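Local structure of ethylbenzene dehydrogenase alpha-subunit (2IVF) at residues Ile175-Asp184 with Glu709-Tyr720. The protein is the alpha-subunit of an enzyme of the molybdopterin oxidoreductase family, binding molybdenum, an iron-sulfur cluster and two pterin guanine dinucleotide cofactors. Numbering follows the deposited sequence.
Sequences IDSFEAQGSD and EFNDHNGRKRRY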
loop_
_atom_site.group_PDB
_atom_site.type_symbol
_atom_site.label_atom_id
_atom_site.label_comp_id
_atom_site.label_asym_id
_atom_site.label_seq_id
_atom_site.Cartn_x
_atom_site.Cartn_y
_atom_site.Cartn_z
ATOM N N ILE A 175 10.046 1.453 -38.700
ATOM C CA ILE A 175 10.360 1.766 -40.071
ATOM C C ILE A 175 9.164 1.539 -40.978
ATOM O O ILE A 175 8.806 2.417 -41.750
ATOM C CB ILE A 175 11.538 0.933 -40.555
ATOM C CG1 ILE A 175 12.801 1.339 -39.785
ATOM C CG2 ILE A 175 11.780 1.146 -42.025
ATOM C CD1 ILE A 175 13.991 0.464 -40.022
ATOM N N ASP A 176 8.537 0.374 -40.877
ATOM C CA ASP A 176 7.381 0.059 -41.752
ATOM C C ASP A 176 6.303 1.167 -41.651
ATOM O O ASP A 176 5.781 1.672 -42.631
ATOM C CB ASP A 176 6.754 -1.267 -41.307
ATOM C CG ASP A 176 7.582 -2.488 -41.692
ATOM O OD1 ASP A 176 8.472 -2.400 -42.532
ATOM O OD2 ASP A 176 7.326 -3.556 -41.109
ATOM N N SER A 177 5.997 1.567 -40.426
ATOM C CA SER A 177 4.909 2.537 -40.215
ATOM C C SER A 177 5.309 3.952 -40.639
ATOM O O SER A 177 4.523 4.691 -41.248
ATOM C CB SER A 177 4.464 2.492 -38.776
ATOM O OG SER A 177 3.495 3.500 -38.542
ATOM N N PHE A 178 6.557 4.321 -40.361
ATOM C CA PHE A 178 7.081 5.613 -40.811
ATOM C C PHE A 178 7.092 5.715 -42.330
ATOM O O PHE A 178 6.733 6.740 -42.866
ATOM C CB PHE A 178 8.480 5.858 -40.262
ATOM C CG PHE A 178 8.503 6.207 -38.788
ATOM C CD1 PHE A 178 7.402 5.946 -37.954
ATOM C CD2 PHE A 178 9.633 6.762 -38.236
ATOM C CE1 PHE A 178 7.425 6.245 -36.597
ATOM C CE2 PHE A 178 9.681 7.086 -36.897
ATOM C CZ PHE A 178 8.571 6.812 -36.056
ATOM N N GLU A 179 7.497 4.651 -43.010
ATOM C CA GLU A 179 7.461 4.637 -44.473
ATOM C C GLU A 179 6.034 4.725 -45.004
ATOM O O GLU A 179 5.777 5.430 -45.968
ATOM C CB GLU A 179 8.140 3.376 -45.001
ATOM C CG GLU A 179 9.630 3.367 -44.769
ATOM C CD GLU A 179 10.342 4.382 -45.625
ATOM O OE1 GLU A 179 10.094 4.368 -46.845
ATOM O OE2 GLU A 179 11.142 5.177 -45.072
ATOM N N ALA A 180 5.116 3.997 -44.395
ATOM C CA ALA A 180 3.722 4.011 -44.834
ATOM C C ALA A 180 2.995 5.358 -44.610
ATOM O O ALA A 180 2.216 5.777 -45.446
ATOM C CB ALA A 180 2.942 2.877 -44.153
ATOM N N GLN A 181 3.284 6.055 -43.526
ATOM C CA GLN A 181 2.437 7.177 -43.107
ATOM C C GLN A 181 3.084 8.252 -42.227
ATOM O O GLN A 181 2.372 9.059 -41.615
ATOM C CB GLN A 181 1.241 6.626 -42.336
ATOM C CG GLN A 181 1.589 5.982 -40.997
ATOM C CD GLN A 181 0.373 5.560 -40.236
ATOM O OE1 GLN A 181 -0.742 5.979 -40.556
ATOM N NE2 GLN A 181 0.565 4.726 -39.199
ATOM N N GLY A 182 4.410 8.271 -42.151
ATOM C CA GLY A 182 5.097 9.217 -41.272
ATOM C C GLY A 182 4.999 8.853 -39.816
ATOM O O GLY A 182 4.530 7.768 -39.447
ATOM N N SER A 183 5.372 9.802 -38.975
ATOM C CA SER A 183 5.651 9.525 -37.612
ATOM C C SER A 183 4.389 9.357 -36.751
ATOM O O SER A 183 4.486 8.902 -35.615
ATOM C CB SER A 183 6.578 10.622 -37.068
ATOM O OG SER A 183 5.903 11.854 -36.880
ATOM N N ASP A 184 3.214 9.722 -37.276
ATOM C CA ASP A 184 1.962 9.546 -36.517
ATOM C C ASP A 184 1.593 8.093 -36.163
ATOM O O ASP A 184 0.724 7.862 -35.303
ATOM C CB ASP A 184 0.788 10.246 -37.241
ATOM C CG ASP A 184 0.476 11.645 -36.674
ATOM O OD1 ASP A 184 1.221 12.118 -35.781
ATOM O OD2 ASP A 184 -0.557 12.244 -37.108
ATOM N N GLU A 709 15.270 8.512 -44.813
ATOM C CA GLU A 709 14.486 9.546 -44.164
ATOM C C GLU A 709 13.056 9.109 -43.963
ATOM O O GLU A 709 12.529 8.348 -44.772
ATOM C CB GLU A 709 14.471 10.785 -45.041
ATOM C CG GLU A 709 15.695 11.634 -44.933
ATOM C CD GLU A 709 15.686 12.753 -45.952
ATOM O OE1 GLU A 709 15.222 12.501 -47.077
ATOM O OE2 GLU A 709 16.140 13.877 -45.621
ATOM N N PHE A 710 12.434 9.621 -42.899
ATOM C CA PHE A 710 10.996 9.522 -42.698
ATOM C C PHE A 710 10.436 10.919 -42.487
ATOM O O PHE A 710 11.174 11.823 -42.102
ATOM C CB PHE A 710 10.674 8.642 -41.493
ATOM C CG PHE A 710 11.254 9.136 -40.202
ATOM C CD1 PHE A 710 12.558 8.844 -39.864
ATOM C CD2 PHE A 710 10.485 9.885 -39.312
ATOM C CE1 PHE A 710 13.093 9.278 -38.670
ATOM C CE2 PHE A 710 11.017 10.327 -38.102
ATOM C CZ PHE A 710 12.316 10.024 -37.779
ATOM N N ASN A 711 9.139 11.087 -42.743
ATOM C CA ASN A 711 8.438 12.360 -42.526
ATOM C C ASN A 711 7.886 12.493 -41.128
ATOM O O ASN A 711 7.184 11.598 -40.650
ATOM C CB ASN A 711 7.227 12.492 -43.442
ATOM C CG ASN A 711 7.593 12.825 -44.859
ATOM O OD1 ASN A 711 8.738 12.677 -45.279
ATOM N ND2 ASN A 711 6.613 13.275 -45.611
ATOM N N ASP A 712 8.131 13.623 -40.480
ATOM C CA ASP A 712 7.501 13.877 -39.177
ATOM C C ASP A 712 6.058 14.322 -39.412
ATOM O O ASP A 712 5.603 14.327 -40.555
ATOM C CB ASP A 712 8.315 14.878 -38.342
ATOM C CG ASP A 712 8.299 16.267 -38.908
ATOM O OD1 ASP A 712 7.514 16.520 -39.840
ATOM O OD2 ASP A 712 9.087 17.093 -38.424
ATOM N N HIS A 713 5.313 14.666 -38.365
ATOM C CA HIS A 713 3.896 14.964 -38.581
ATOM C C HIS A 713 3.642 16.242 -39.393
ATOM O O HIS A 713 2.573 16.384 -39.962
ATOM C CB HIS A 713 3.065 14.947 -37.302
ATOM C CG HIS A 713 3.201 16.164 -36.445
ATOM N ND1 HIS A 713 4.349 16.457 -35.737
ATOM C CD2 HIS A 713 2.302 17.121 -36.115
ATOM C CE1 HIS A 713 4.157 17.559 -35.029
ATOM N NE2 HIS A 713 2.921 17.976 -35.234
ATOM N N ASN A 714 4.617 17.141 -39.464
ATOM C CA ASN A 714 4.482 18.334 -40.303
ATOM C C ASN A 714 5.051 18.140 -41.674
ATOM O O ASN A 714 5.026 19.062 -42.478
ATOM C CB ASN A 714 5.131 19.530 -39.623
ATOM C CG ASN A 714 4.386 19.940 -38.385
ATOM O OD1 ASN A 714 4.975 20.090 -37.312
ATOM N ND2 ASN A 714 3.064 20.087 -38.514
ATOM N N GLY A 715 5.550 16.937 -41.952
ATOM C CA GLY A 715 6.063 16.583 -43.272
ATOM C C GLY A 715 7.506 16.983 -43.526
ATOM O O GLY A 715 7.950 16.977 -44.669
ATOM N N ARG A 716 8.224 17.350 -42.471
ATOM C CA ARG A 716 9.658 17.558 -42.541
ATOM C C ARG A 716 10.384 16.217 -42.418
ATOM O O ARG A 716 9.929 15.308 -41.726
ATOM C CB ARG A 716 10.115 18.504 -41.427
ATOM C CG ARG A 716 9.518 19.906 -41.524
ATOM C CD ARG A 716 9.658 20.695 -40.205
ATOM N NE ARG A 716 11.015 21.226 -39.986
ATOM C CZ ARG A 716 11.790 20.991 -38.914
ATOM N NH1 ARG A 716 11.386 20.218 -37.912
ATOM N NH2 ARG A 716 12.997 21.546 -38.845
ATOM N N LYS A 717 11.529 16.113 -43.075
ATOM C CA LYS A 717 12.269 14.862 -43.149
ATOM C C LYS A 717 13.248 14.727 -41.991
ATOM O O LYS A 717 13.953 15.671 -41.668
ATOM C CB LYS A 717 13.046 14.793 -44.467
ATOM C CG LYS A 717 12.252 14.210 -45.662
ATOM C CD LYS A 717 10.945 14.943 -45.904
ATOM C CE LYS A 717 10.334 14.594 -47.260
ATOM N NZ LYS A 717 8.986 15.241 -47.424
ATOM N N ARG A 718 13.291 13.541 -41.388
ATOM C CA ARG A 718 14.269 13.211 -40.354
ATOM C C ARG A 718 15.020 11.951 -40.744
ATOM O O ARG A 718 14.436 11.019 -41.308
ATOM C CB ARG A 718 13.579 12.985 -39.020
ATOM C CG ARG A 718 12.957 14.231 -38.444
ATOM C CD ARG A 718 12.260 13.965 -37.171
ATOM N NE ARG A 718 11.474 15.141 -36.821
ATOM C CZ ARG A 718 11.189 15.524 -35.589
ATOM N NH1 ARG A 718 11.596 14.819 -34.527
ATOM N NH2 ARG A 718 10.462 16.619 -35.419
ATOM N N ARG A 719 16.312 11.915 -40.445
ATOM C CA ARG A 719 17.122 10.778 -40.818
ATOM C C ARG A 719 17.036 9.663 -39.787
ATOM O O ARG A 719 17.109 9.900 -38.575
ATOM C CB ARG A 719 18.572 11.189 -41.028
ATOM C CG ARG A 719 18.789 12.181 -42.132
ATOM C CD ARG A 719 20.275 12.439 -42.342
ATOM N NE ARG A 719 20.996 11.227 -42.737
ATOM C CZ ARG A 719 21.302 10.890 -43.990
ATOM N NH1 ARG A 719 20.973 11.668 -45.031
ATOM N NH2 ARG A 719 21.953 9.755 -44.217
ATOM N N TYR A 720 16.854 8.437 -40.273
ATOM C CA TYR A 720 16.880 7.271 -39.395
ATOM C C TYR A 720 18.258 7.107 -38.752
ATOM O O TYR A 720 18.360 6.692 -37.588
ATOM C CB TYR A 720 16.620 5.982 -40.149
ATOM C CG TYR A 720 15.227 5.798 -40.663
ATOM C CD1 TYR A 720 14.201 5.471 -39.805
ATOM C CD2 TYR A 720 14.956 5.889 -42.014
ATOM C CE1 TYR A 720 12.915 5.289 -40.261
ATOM C CE2 TYR A 720 13.667 5.682 -42.499
ATOM C CZ TYR A 720 12.652 5.391 -41.617
ATOM O OH TYR A 720 11.368 5.189 -42.071
HETATM O O HOH W 1 7.809 8.816 -43.957
#
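Phe178, on the last turns of helix 163-181, packs against Phe710 and Tyr720 of the hairpin 709-720. Its CB lies 3.5 Å from Tyr720 OH and 3.8 Å from Phe710 CB. With CG anti to its own carbonyl carbon (chi1 -74°), the ring runs alongside that of Phe710, both side chains pointing the same way. Phe178 CD2 comes over one face of the Phe710 ring, 3.4 Å from Phe710 CD2, and also meets Tyr720 CE1 at 4.1 Å; Phe178 CE2 follows at 3.7 Å from Phe710 CE2. The two phenylalanine planes are inclined by 42°. Ser183 CA lies over one face of Phe178, and Arg718 CB packs on the opposite face of Phe710.

Beside this aromatic pair, Glu179 OE2 accepts from Tyr720 OH (3.0 Å) through its anti lone pair, the bend at chi2 (-70°) bringing the carboxylate to the ring edge. One water bridges Phe178 O and Asn711 N. Gly182, with positive phi, leaves the helical conformation, and Ser183 N makes a weak bond to Asn711 O (3.1 Å). Ser183 OG packs near Asp712 CA and is hydrogen-bonded to Asp211 O, while His713 ND1 is hydrogen-bonded to Asp211 OD2.

The contact thus lays the two-stranded antiparallel hairpin 709-711/717-719 against the C-terminal end of helix 163-181; helix 687-704 also packs here, Val698 and Ala702 on Tyr720, and Arg701 and Ala702 on Ile175.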